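Putative capsular polysaccharide biosynthesis protein (Streptococcus pneumoniae serotype 4, PDB 6EWJ) probably acts as a pyridoxal phosphate-dependent sugar aminotransferase in pneumococcal teichoic acid biosynthesis. Local coordinates at residues Phe201-Lys205 against Asn206-Ala210; Asn265-Asp268 against Ile269-Ser272. All coordinates share one frame; numbering follows the deposited sequence.

Contact 1 of 2, residues Phe201-Lys205 against Asn206-Ala210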
ATOM      1  N   PHE A 201      -2.084   4.919  12.026  1.00 16.79           N
ATOM      2  CA  PHE A 201      -2.280   3.839  12.968  1.00 17.62           C
ATOM      3  C   PHE A 201      -1.091   2.896  12.924  1.00 17.92           C
ATOM      4  O   PHE A 201      -1.204   1.681  13.193  1.00 17.77           O
ATOM      5  CB  PHE A 201      -3.591   3.052  12.639  1.00 18.05           C
ATOM      6  CG  PHE A 201      -4.763   3.893  12.273  1.00 17.97           C
ATOM      7  CD1 PHE A 201      -5.074   5.074  12.946  1.00 18.87           C
ATOM      8  CD2 PHE A 201      -5.641   3.448  11.324  1.00 18.63           C
ATOM      9  CE1 PHE A 201      -6.197   5.819  12.601  1.00 18.94           C
ATOM     10  CE2 PHE A 201      -6.808   4.166  11.013  1.00 18.87           C
ATOM     11  CZ  PHE A 201      -7.054   5.357  11.620  1.00 18.99           C
ATOM     12  N   HIS A 202       0.089   3.433  12.596  1.00 18.43           N
ATOM     13  CA  HIS A 202       1.328   2.661  12.613  1.00 18.69           C
ATOM     14  C   HIS A 202       1.597   2.040  13.981  1.00 19.28           C
ATOM     15  O   HIS A 202       1.103   2.579  15.030  1.00 20.51           O
ATOM     16  CB  HIS A 202       2.489   3.559  12.159  1.00 18.33           C
ATOM     17  CG  HIS A 202       3.799   2.847  12.079  1.00 18.63           C
ATOM     18  ND1 HIS A 202       4.709   2.838  13.117  1.00 19.42           N
ATOM     19  CD2 HIS A 202       4.364   2.135  11.085  1.00 19.07           C
ATOM     20  CE1 HIS A 202       5.770   2.127  12.767  1.00 19.67           C
ATOM     21  NE2 HIS A 202       5.572   1.665  11.546  1.00 19.13           N
ATOM     22  N   ALA A 203       2.316   0.911  14.001  1.00 19.40           N
ATOM     23  CA  ALA A 203       2.673   0.177  15.254  1.00 20.23           C
ATOM     24  C   ALA A 203       3.038   1.021  16.477  1.00 20.87           C
ATOM     25  O   ALA A 203       2.769   0.626  17.606  1.00 22.37           O
ATOM     26  CB  ALA A 203       3.784  -0.827  14.985  1.00 20.72           C
ATOM     27  N   VAL A 204       3.676   2.180  16.249  1.00 21.00           N
ATOM     28  CA  VAL A 204       4.214   3.007  17.299  1.00 21.80           C
ATOM     29  C   VAL A 204       3.284   4.185  17.686  1.00 22.38           C
ATOM     30  O   VAL A 204       3.644   4.974  18.559  1.00 22.88           O
ATOM     31  CB  VAL A 204       5.663   3.513  17.001  1.00 21.76           C
ATOM     32  CG1 VAL A 204       6.568   2.363  16.553  1.00 22.28           C
ATOM     33  CG2 VAL A 204       5.725   4.649  15.969  1.00 20.81           C
ATOM     34  N   LYS A 205       2.098   4.278  17.072  1.00 22.40           N
ATOM     35  CA  LYS A 205       1.187   5.408  17.304  1.00 22.58           C
ATOM     36  C   LYS A 205       0.216   5.148  18.481  1.00 22.30           C
ATOM     37  O   LYS A 205       0.182   4.016  19.023  1.00 22.72           O
ATOM     38  CB  LYS A 205       0.472   5.787  16.003  1.00 22.24           C
ATOM     39  CG  LYS A 205       1.000   7.054  15.390  1.00 22.90           C
ATOM     40  CD  LYS A 205       2.429   6.879  14.941  1.00 22.80           C
ATOM     41  CE  LYS A 205       3.012   8.096  14.330  1.00 22.93           C
ATOM     42  NZ  LYS A 205       4.401   7.837  13.909  1.00 23.38           N
ATOM     43  N   ASN A 206      -0.478   6.188  18.969  1.00 21.94           N
ATOM     44  CA  ASN A 206      -1.364   6.022  20.119  1.00 22.37           C
ATOM     45  C   ASN A 206      -2.434   4.957  19.878  1.00 22.13           C
ATOM     46  O   ASN A 206      -2.829   4.243  20.805  1.00 24.11           O
ATOM     47  CB  ASN A 206      -2.132   7.293  20.466  1.00 23.00           C
ATOM     48  CG  ASN A 206      -1.303   8.317  21.212  1.00 23.60           C
ATOM     49  OD1 ASN A 206      -0.068   8.270  21.165  1.00 23.53           O
ATOM     50  ND2 ASN A 206      -1.988   9.294  21.849  1.00 24.02           N
ATOM     51  N   PHE A 207      -2.917   4.904  18.651  1.00 20.92           N
ATOM     52  CA  PHE A 207      -3.994   3.990  18.185  1.00 20.64           C
ATOM     53  C   PHE A 207      -3.340   3.242  17.057  1.00 20.09           C
ATOM     54  O   PHE A 207      -2.839   3.847  16.136  1.00 19.53           O
ATOM     55  CB  PHE A 207      -5.164   4.888  17.706  1.00 20.66           C
ATOM     56  CG  PHE A 207      -6.327   4.142  17.048  1.00 20.66           C
ATOM     57  CD1 PHE A 207      -6.234   3.666  15.730  1.00 20.28           C
ATOM     58  CD2 PHE A 207      -7.539   4.031  17.707  1.00 21.59           C
ATOM     59  CE1 PHE A 207      -7.317   3.026  15.114  1.00 20.53           C
ATOM     60  CE2 PHE A 207      -8.600   3.401  17.098  1.00 21.21           C
ATOM     61  CZ  PHE A 207      -8.494   2.881  15.818  1.00 20.79           C
ATOM     62  N   THR A 208      -3.316   1.901  17.128  1.00 20.61           N
ATOM     63  CA  THR A 208      -2.561   1.132  16.185  1.00 20.41           C
ATOM     64  C   THR A 208      -3.348   0.020  15.515  1.00 20.81           C
ATOM     65  O   THR A 208      -4.165  -0.673  16.129  1.00 21.62           O
ATOM     66  CB  THR A 208      -1.252   0.577  16.789  1.00 20.40           C
ATOM     67  OG1 THR A 208      -0.409   0.146  15.720  1.00 20.56           O
ATOM     68  CG2 THR A 208      -1.486  -0.550  17.724  1.00 21.23           C
ATOM     69  N   THR A 209      -3.068  -0.142  14.240  1.00 20.38           N
ATOM     70  CA  THR A 209      -3.469  -1.373  13.536  1.00 20.68           C
ATOM     71  C   THR A 209      -2.236  -2.049  12.967  1.00 21.13           C
ATOM     72  O   THR A 209      -2.342  -2.732  11.942  1.00 21.54           O
ATOM     73  CB  THR A 209      -4.532  -1.042  12.442  1.00 19.99           C
ATOM     74  OG1 THR A 209      -3.971  -0.176  11.443  1.00 19.68           O
ATOM     75  CG2 THR A 209      -5.736  -0.408  13.036  1.00 20.06           C
ATOM     76  N   ALA A 210      -1.067  -1.825  13.602  1.00 21.94           N
ATOM     77  CA  ALA A 210       0.269  -2.268  13.138  1.00 21.75           C
ATOM     78  C   ALA A 210       0.755  -1.469  11.896  1.00 21.22           C
ATOM     79  O   ALA A 210       1.822  -0.831  11.917  1.00 20.97           O
ATOM     80  CB  ALA A 210       0.321  -3.762  12.877  1.00 22.02           C
TER

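Contact 2 of 2, residues Asn265-Asp268 against Ile269-Ser272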
ATOM      1  N   ASN A 265      -5.686  -0.082   0.213  1.00 16.26           N
ATOM      2  CA  ASN A 265      -6.850  -0.404   1.060  1.00 16.28           C
ATOM      3  C   ASN A 265      -6.453  -1.068   2.366  1.00 15.77           C
ATOM      4  O   ASN A 265      -5.329  -1.597   2.489  1.00 15.34           O
ATOM      5  CB  ASN A 265      -7.819  -1.334   0.302  1.00 16.53           C
ATOM      6  CG  ASN A 265      -7.147  -2.605  -0.160  1.00 16.93           C
ATOM      7  OD1 ASN A 265      -6.119  -2.566  -0.886  1.00 17.69           O
ATOM      8  ND2 ASN A 265      -7.695  -3.747   0.200  1.00 17.56           N
ATOM      9  N   MET A 266      -7.321  -0.902   3.370  1.00 16.12           N
ATOM     10  CA  MET A 266      -7.212  -1.532   4.701  1.00 16.17           C
ATOM     11  C   MET A 266      -7.922  -2.861   4.750  1.00 16.64           C
ATOM     12  O   MET A 266      -9.070  -2.985   4.248  1.00 16.65           O
ATOM     13  CB  MET A 266      -7.785  -0.612   5.803  1.00 16.49           C
ATOM     14  CG  MET A 266      -7.567  -1.212   7.174  1.00 17.14           C
ATOM     15  SD  MET A 266      -8.263  -0.334   8.569  1.00 18.29           S
ATOM     16  CE  MET A 266      -6.928   0.881   8.705  1.00 16.97           C
ATOM     17  N   THR A 267      -7.260  -3.867   5.324  1.00 16.65           N
ATOM     18  CA  THR A 267      -7.867  -5.163   5.471  1.00 17.19           C
ATOM     19  C   THR A 267      -8.729  -5.184   6.753  1.00 17.58           C
ATOM     20  O   THR A 267      -8.478  -4.419   7.704  1.00 16.80           O
ATOM     21  CB  THR A 267      -6.835  -6.281   5.621  1.00 17.41           C
ATOM     22  OG1 THR A 267      -6.056  -6.058   6.797  1.00 17.36           O
ATOM     23  CG2 THR A 267      -5.890  -6.400   4.415  1.00 17.12           C
ATOM     24  N   ASP A 268      -9.653  -6.126   6.792  1.00 17.98           N
ATOM     25  CA  ASP A 268     -10.455  -6.351   8.000  1.00 18.81           C
ATOM     26  C   ASP A 268      -9.629  -6.886   9.176  1.00 18.77           C
ATOM     27  O   ASP A 268     -10.034  -6.796  10.322  1.00 17.95           O
ATOM     28  CB  ASP A 268     -11.665  -7.284   7.694  1.00 19.70           C
ATOM     29  CG  ASP A 268     -12.919  -6.514   7.281  1.00 20.10           C
ATOM     30  OD1 ASP A 268     -12.850  -5.343   6.832  1.00 19.82           O
ATOM     31  OD2 ASP A 268     -14.002  -7.085   7.422  1.00 20.98           O
ATOM     32  N   ILE A 269      -8.455  -7.468   8.847  1.00 19.25           N
ATOM     33  CA  ILE A 269      -7.496  -7.898   9.849  1.00 19.52           C
ATOM     34  C   ILE A 269      -7.051  -6.672  10.650  1.00 19.27           C
ATOM     35  O   ILE A 269      -7.217  -6.613  11.896  1.00 19.18           O
ATOM     36  CB  ILE A 269      -6.303  -8.631   9.237  1.00 19.77           C
ATOM     37  CG1 ILE A 269      -6.766  -9.977   8.687  1.00 20.25           C
ATOM     38  CG2 ILE A 269      -5.211  -8.862  10.279  1.00 20.10           C
ATOM     39  CD1 ILE A 269      -5.769 -10.668   7.787  1.00 20.74           C
ATOM     40  N   MET A 270      -6.591  -5.658   9.920  1.00 19.34           N
ATOM     41  CA  MET A 270      -6.192  -4.360  10.527  1.00 19.23           C
ATOM     42  C   MET A 270      -7.402  -3.644  11.132  1.00 19.13           C
ATOM     43  O   MET A 270      -7.296  -3.062  12.248  1.00 18.87           O
ATOM     44  CB  MET A 270      -5.572  -3.455   9.485  1.00 19.46           C
ATOM     45  CG  MET A 270      -4.056  -3.660   9.287  1.00 20.20           C
ATOM     46  SD  MET A 270      -3.592  -5.365   9.160  1.00 23.00           S
ATOM     47  CE  MET A 270      -4.253  -5.783   7.626  1.00 24.23           C
ATOM     48  N   ALA A 271      -8.553  -3.648  10.419  1.00 18.69           N
ATOM     49  CA  ALA A 271      -9.740  -2.934  10.961  1.00 19.24           C
ATOM     50  C   ALA A 271     -10.183  -3.538  12.313  1.00 19.50           C
ATOM     51  O   ALA A 271     -10.670  -2.823  13.213  1.00 19.91           O
ATOM     52  CB  ALA A 271     -10.900  -2.901   9.978  1.00 19.74           C
ATOM     53  N   SER A 272      -9.974  -4.855  12.458  1.00 19.58           N
ATOM     54  CA  SER A 272     -10.306  -5.587  13.702  1.00 20.13           C
ATOM     55  C   SER A 272      -9.524  -4.982  14.880  1.00 20.11           C
ATOM     56  O   SER A 272     -10.095  -4.692  15.927  1.00 20.76           O
ATOM     57  CB  SER A 272     -10.042  -7.082  13.553  1.00 20.58           C
ATOM     58  OG  SER A 272     -11.072  -7.728  12.812  1.00 20.93           O
TER

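Contact 1 of 2, residues Phe201-Lys205 against Asn206-Ala210
Phe201 and Phe207 meet inside the compact loop that joins strand 196-200 to strand 213-217, the loop that carries the predicted cofactor lysine of this PLP-dependent aminotransferase family. Their side chains run side by side in the same direction. The ring centroids lie 4.8 Å apart with planes inclined at 58°, and CE1 of Phe207 sits over the centre of one Phe201 face. The tightest approach is at the near corners, CD1 of Phe201 to CD1 of Phe207, 3.3 Å. Flat, wholly apolar groups suit this buried place, where helix 268-299 also packs against Phe207 through Gln277 and Leu278. The buried Phe207 O has no hydrogen-bond partner in the model, but CA of Phe201 makes a CA-H...O contact with it at 3.2 Å.

Lys205 closes a type I beta turn that begins at His202, its N bonded to His202 O at 2.8 Å. CB of Lys205 lies against the following backbone, 3.8 Å from Phe207 O. A bend at chi2 (65°) then turns the otherwise extended chain away from the loop, toward His179, a residue that binds the cofactor. A long flexible lysine fits its predicted role of forming the internal Schiff base, which is absent in this structure.

Two backbone hydrogen bonds join the two halves of the loop. Thr209 N reaches Phe201 O at 2.8 Å, nearly straight (160°) and on a lone pair. The bond from Ala203 N to Ala210 O, also 2.8 Å, is more bent and comes from above the carbonyl plane. The small methyl of Ala203 fits closely beside Ala210 O and also packs on Ile36 of the second subunit. Thr208 forms an ST turn within the second half: its OG1 accepts from Ala210 N at 3.0 Å.

Contact 2 of 2, residues Asn265-Asp268 against Ile269-Ser272
Thr267 stands at the N-cap of helix 268-299 and faces Met270, one turn into the helix. With OG1 held between the backbone N and the carbonyl carbon (chi1 62°), the hydroxyl can accept from Met270 N at 3.2 Å; a short-chain threonine can bend back to an amide in this way, although the modelled place of OG1 is somewhat uncertain. Helical bonding follows at once, Ala271 N meeting Thr267 O at 2.8 Å, in the carbonyl plane.

Asp268 O is gripped twice by Ser272. Ser272 N and Ser272 OG each lie 2.9 Å from it, on opposite faces of the carbonyl plane. Glu26 O is also within hydrogen-bonding range of OG, so the one hydroxyl proton is divided between two carbonyls; Thr30 OG1 bonds to OG too, tying the first turn to helix 21-31. The Asp268 carboxylate points away from the turn and accepts from the backbone amides of Lys41 and Thr42 at the start of helix 40-53, where an anion suits the helix end.

Apolar packing completes the corner. Chi1 of Met266 (-175°) carries its CG out to the first turn, where Met266 crosses Met270 at a slant, CG 3.8 Å from Met270 CB. Met266 SD lies 3.9 Å from Ala271 CB.

How the contacts relate
Contact 1 precedes contact 2 along the chain, and their centres are 13 Å apart on the same side of the chain's centre. Contact 1 lies in the loop between two neighbouring strands of the seven-stranded sheet, while contact 2 opens the long helix 268-299, which runs past that loop; OE1 of Gln277 on this helix accepts a hydrogen bond from Thr208 N. The two also touch directly, with Thr209 CG2 packed 3.2 Å from Met270 O and the Met266 methyl against the Phe201 ring. Both reach the second subunit: Ala210 packs on Ile269 of the other copy, and Met270 on its counterpart there. The predicted cofactor lysine therefore sits on a loop joined to both helix and dimer interface.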